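Local coordinates for beta-1,4-galactanase (Thielavia heterothallica, PDB 1HJS), which hydrolyses beta-1,4-galactosidic linkages in type I arabinogalactans as a family 53 glycoside hydrolase, at residues A[33-44]-A[67-75]. Sequence-based numbering, arbitrary orientation.
Sequences ENILAANGVNTV and KRAKAAGLG. With SO4 (sulfate ion), chain H.
Glu33 OE2 is gripped twice, by Arg68 NE at 3.0 Å and by a water at 2.7 Å that also donates to Arg68 O. Arg68 NH2 meets the other oxygen, Glu33 OE1, at 2.9 Å on its syn lone pair, making a side-on, two-nitrogen salt bridge. Both oxygens lie near the guanidinium plane, yet the carboxylate is twisted 41° from it, and NE reaches OE2 from above the carboxylate plane. Two bends place the charged ends, at chi2 of Glu33 (-92°) and chi3 of Arg68; Glu16 of helix 12-17 is a second salt-bridge partner of Arg68 NH2. Beside this pair, Ala72 CB packs on Glu33 CG at 3.7 Å. Leu74 wedges its two methyls between helix and strand: CD1 touches Val44 CG1 at 3.7 Å, while CD2 lies against Ala37 CB and the Val41 carbonyl. Val44 CG2 continues the apolar seam to Ala69 CB. Gly75 N to Asn42 O and Val44 N to Gly75 O, both 2.9 Å and nearly straight, form the parallel bridge between Thr43 and Gly75. Schellman motifs at Gly40 and Gly73 end the two helices, the second within the beta-alpha-beta unit 43-48, 59-71, 75-80 of the closed eight-stranded parallel TIM barrel.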
# COMPACT_ATOMS: atom_id res chain seq x y z
N GLU A 33 -15.38 -8.86 -0.46
CA GLU A 33 -14.79 -8.92 0.87
C GLU A 33 -14.92 -10.31 1.50
O GLU A 33 -14.02 -10.76 2.21
CB GLU A 33 -15.42 -7.86 1.80
CG GLU A 33 -16.93 -7.99 2.00
CD GLU A 33 -17.73 -7.17 1.01
OE1 GLU A 33 -17.33 -7.10 -0.18
OE2 GLU A 33 -18.77 -6.59 1.41
N ASN A 34 -16.03 -10.99 1.23
CA ASN A 34 -16.23 -12.33 1.78
C ASN A 34 -15.36 -13.35 1.05
O ASN A 34 -14.89 -14.31 1.65
CB ASN A 34 -17.71 -12.71 1.70
CG ASN A 34 -18.60 -11.76 2.47
OD1 ASN A 34 -18.35 -11.47 3.64
ND2 ASN A 34 -19.64 -11.27 1.82
N ILE A 35 -15.16 -13.13 -0.24
CA ILE A 35 -14.31 -14.02 -1.03
C ILE A 35 -12.89 -13.89 -0.49
O ILE A 35 -12.20 -14.88 -0.26
CB ILE A 35 -14.33 -13.64 -2.52
CG1 ILE A 35 -15.73 -13.87 -3.10
CG2 ILE A 35 -13.29 -14.46 -3.28
CD1 ILE A 35 -15.89 -13.42 -4.54
N LEU A 36 -12.45 -12.65 -0.28
CA LEU A 36 -11.10 -12.40 0.23
C LEU A 36 -10.92 -13.05 1.60
O LEU A 36 -9.92 -13.73 1.85
CB LEU A 36 -10.84 -10.90 0.33
CG LEU A 36 -10.82 -10.13 -1.00
CD1 LEU A 36 -10.73 -8.63 -0.72
CD2 LEU A 36 -9.63 -10.59 -1.84
N ALA A 37 -11.88 -12.84 2.49
CA ALA A 37 -11.81 -13.41 3.83
C ALA A 37 -11.75 -14.93 3.78
O ALA A 37 -11.00 -15.55 4.53
CB ALA A 37 -13.02 -12.96 4.66
N ALA A 38 -12.55 -15.53 2.90
CA ALA A 38 -12.59 -16.98 2.77
C ALA A 38 -11.26 -17.54 2.29
O ALA A 38 -10.93 -18.70 2.56
CB ALA A 38 -13.71 -17.39 1.82
N ASN A 39 -10.49 -16.72 1.58
CA ASN A 39 -9.20 -17.17 1.07
C ASN A 39 -7.99 -16.80 1.93
O ASN A 39 -6.85 -16.86 1.46
CB ASN A 39 -8.99 -16.68 -0.36
CG ASN A 39 -9.84 -17.44 -1.36
OD1 ASN A 39 -11.03 -17.16 -1.54
ND2 ASN A 39 -9.24 -18.43 -2.00
N GLY A 40 -8.23 -16.43 3.19
CA GLY A 40 -7.13 -16.12 4.08
C GLY A 40 -6.76 -14.67 4.31
O GLY A 40 -5.98 -14.37 5.20
N VAL A 41 -7.30 -13.76 3.51
CA VAL A 41 -6.99 -12.35 3.67
C VAL A 41 -7.55 -11.86 5.01
O VAL A 41 -8.68 -12.19 5.36
CB VAL A 41 -7.61 -11.51 2.53
CG1 VAL A 41 -7.35 -10.02 2.77
CG2 VAL A 41 -7.00 -11.93 1.19
N ASN A 42 -6.76 -11.10 5.76
CA ASN A 42 -7.23 -10.58 7.04
C ASN A 42 -7.16 -9.06 7.12
O ASN A 42 -7.59 -8.46 8.10
CB ASN A 42 -6.46 -11.21 8.21
CG ASN A 42 -5.01 -10.75 8.30
OD1 ASN A 42 -4.55 -9.90 7.54
ND2 ASN A 42 -4.28 -11.30 9.26
N THR A 43 -6.65 -8.44 6.06
CA THR A 43 -6.52 -6.99 6.03
C THR A 43 -6.62 -6.46 4.60
O THR A 43 -6.07 -7.06 3.68
CB THR A 43 -5.15 -6.53 6.59
OG1 THR A 43 -4.89 -7.20 7.83
CG2 THR A 43 -5.15 -5.01 6.82
N VAL A 44 -7.34 -5.36 4.43
CA VAL A 44 -7.45 -4.76 3.11
C VAL A 44 -6.88 -3.35 3.15
O VAL A 44 -7.07 -2.60 4.12
CB VAL A 44 -8.91 -4.70 2.60
CG1 VAL A 44 -9.40 -6.11 2.29
CG2 VAL A 44 -9.82 -4.02 3.62
N LYS A 67 -16.47 -0.12 5.98
CA LYS A 67 -17.56 -0.71 6.76
C LYS A 67 -17.81 -2.13 6.27
O LYS A 67 -18.05 -3.04 7.06
CB LYS A 67 -18.84 0.12 6.63
CG LYS A 67 -18.83 1.42 7.41
CD LYS A 67 -20.07 2.22 7.07
CE LYS A 67 -20.15 3.49 7.89
NZ LYS A 67 -21.32 4.33 7.49
N ARG A 68 -17.74 -2.33 4.95
CA ARG A 68 -17.96 -3.64 4.37
C ARG A 68 -16.84 -4.59 4.77
O ARG A 68 -17.08 -5.76 5.07
CB ARG A 68 -18.04 -3.54 2.84
CG ARG A 68 -19.37 -2.99 2.33
CD ARG A 68 -19.33 -2.72 0.83
NE ARG A 68 -18.94 -3.90 0.06
CZ ARG A 68 -18.83 -3.92 -1.26
NH1 ARG A 68 -19.06 -2.82 -1.98
NH2 ARG A 68 -18.47 -5.04 -1.87
N ALA A 69 -15.61 -4.08 4.78
CA ALA A 69 -14.46 -4.89 5.16
C ALA A 69 -14.62 -5.33 6.62
O ALA A 69 -14.43 -6.50 6.96
CB ALA A 69 -13.16 -4.09 4.99
N LYS A 70 -14.98 -4.36 7.46
CA LYS A 70 -15.19 -4.62 8.88
C LYS A 70 -16.24 -5.71 9.09
O LYS A 70 -16.07 -6.60 9.93
CB LYS A 70 -15.63 -3.32 9.58
CG LYS A 70 -15.93 -3.46 11.06
CD LYS A 70 -16.40 -2.13 11.64
CE LYS A 70 -16.72 -2.25 13.12
NZ LYS A 70 -17.28 -0.98 13.65
N ALA A 71 -17.33 -5.65 8.33
CA ALA A 71 -18.40 -6.63 8.44
C ALA A 71 -17.94 -8.02 8.00
O ALA A 71 -18.54 -9.03 8.37
CB ALA A 71 -19.60 -6.19 7.60
N ALA A 72 -16.87 -8.07 7.21
CA ALA A 72 -16.34 -9.35 6.76
C ALA A 72 -15.22 -9.82 7.68
O ALA A 72 -14.58 -10.85 7.43
CB ALA A 72 -15.83 -9.23 5.33
N GLY A 73 -14.98 -9.07 8.75
CA GLY A 73 -13.95 -9.42 9.71
C GLY A 73 -12.54 -9.06 9.26
O GLY A 73 -11.56 -9.60 9.77
N LEU A 74 -12.44 -8.13 8.32
CA LEU A 74 -11.15 -7.70 7.79
C LEU A 74 -10.67 -6.38 8.39
O LEU A 74 -11.45 -5.45 8.56
CB LEU A 74 -11.24 -7.54 6.27
CG LEU A 74 -11.68 -8.76 5.45
CD1 LEU A 74 -11.87 -8.36 3.99
CD2 LEU A 74 -10.64 -9.86 5.58
N GLY A 75 -9.38 -6.32 8.70
CA GLY A 75 -8.81 -5.09 9.23
C GLY A 75 -8.64 -4.13 8.07
O GLY A 75 -8.64 -4.55 6.91
S SO4 H . -5.49 -14.06 11.75
O1 SO4 H . -5.47 -15.24 12.87
O2 SO4 H . -4.12 -13.58 11.71
O3 SO4 H . -5.90 -14.54 10.61
O4 SO4 H . -6.33 -13.06 12.35
O HOH W 1 -19.31 -6.65 4.01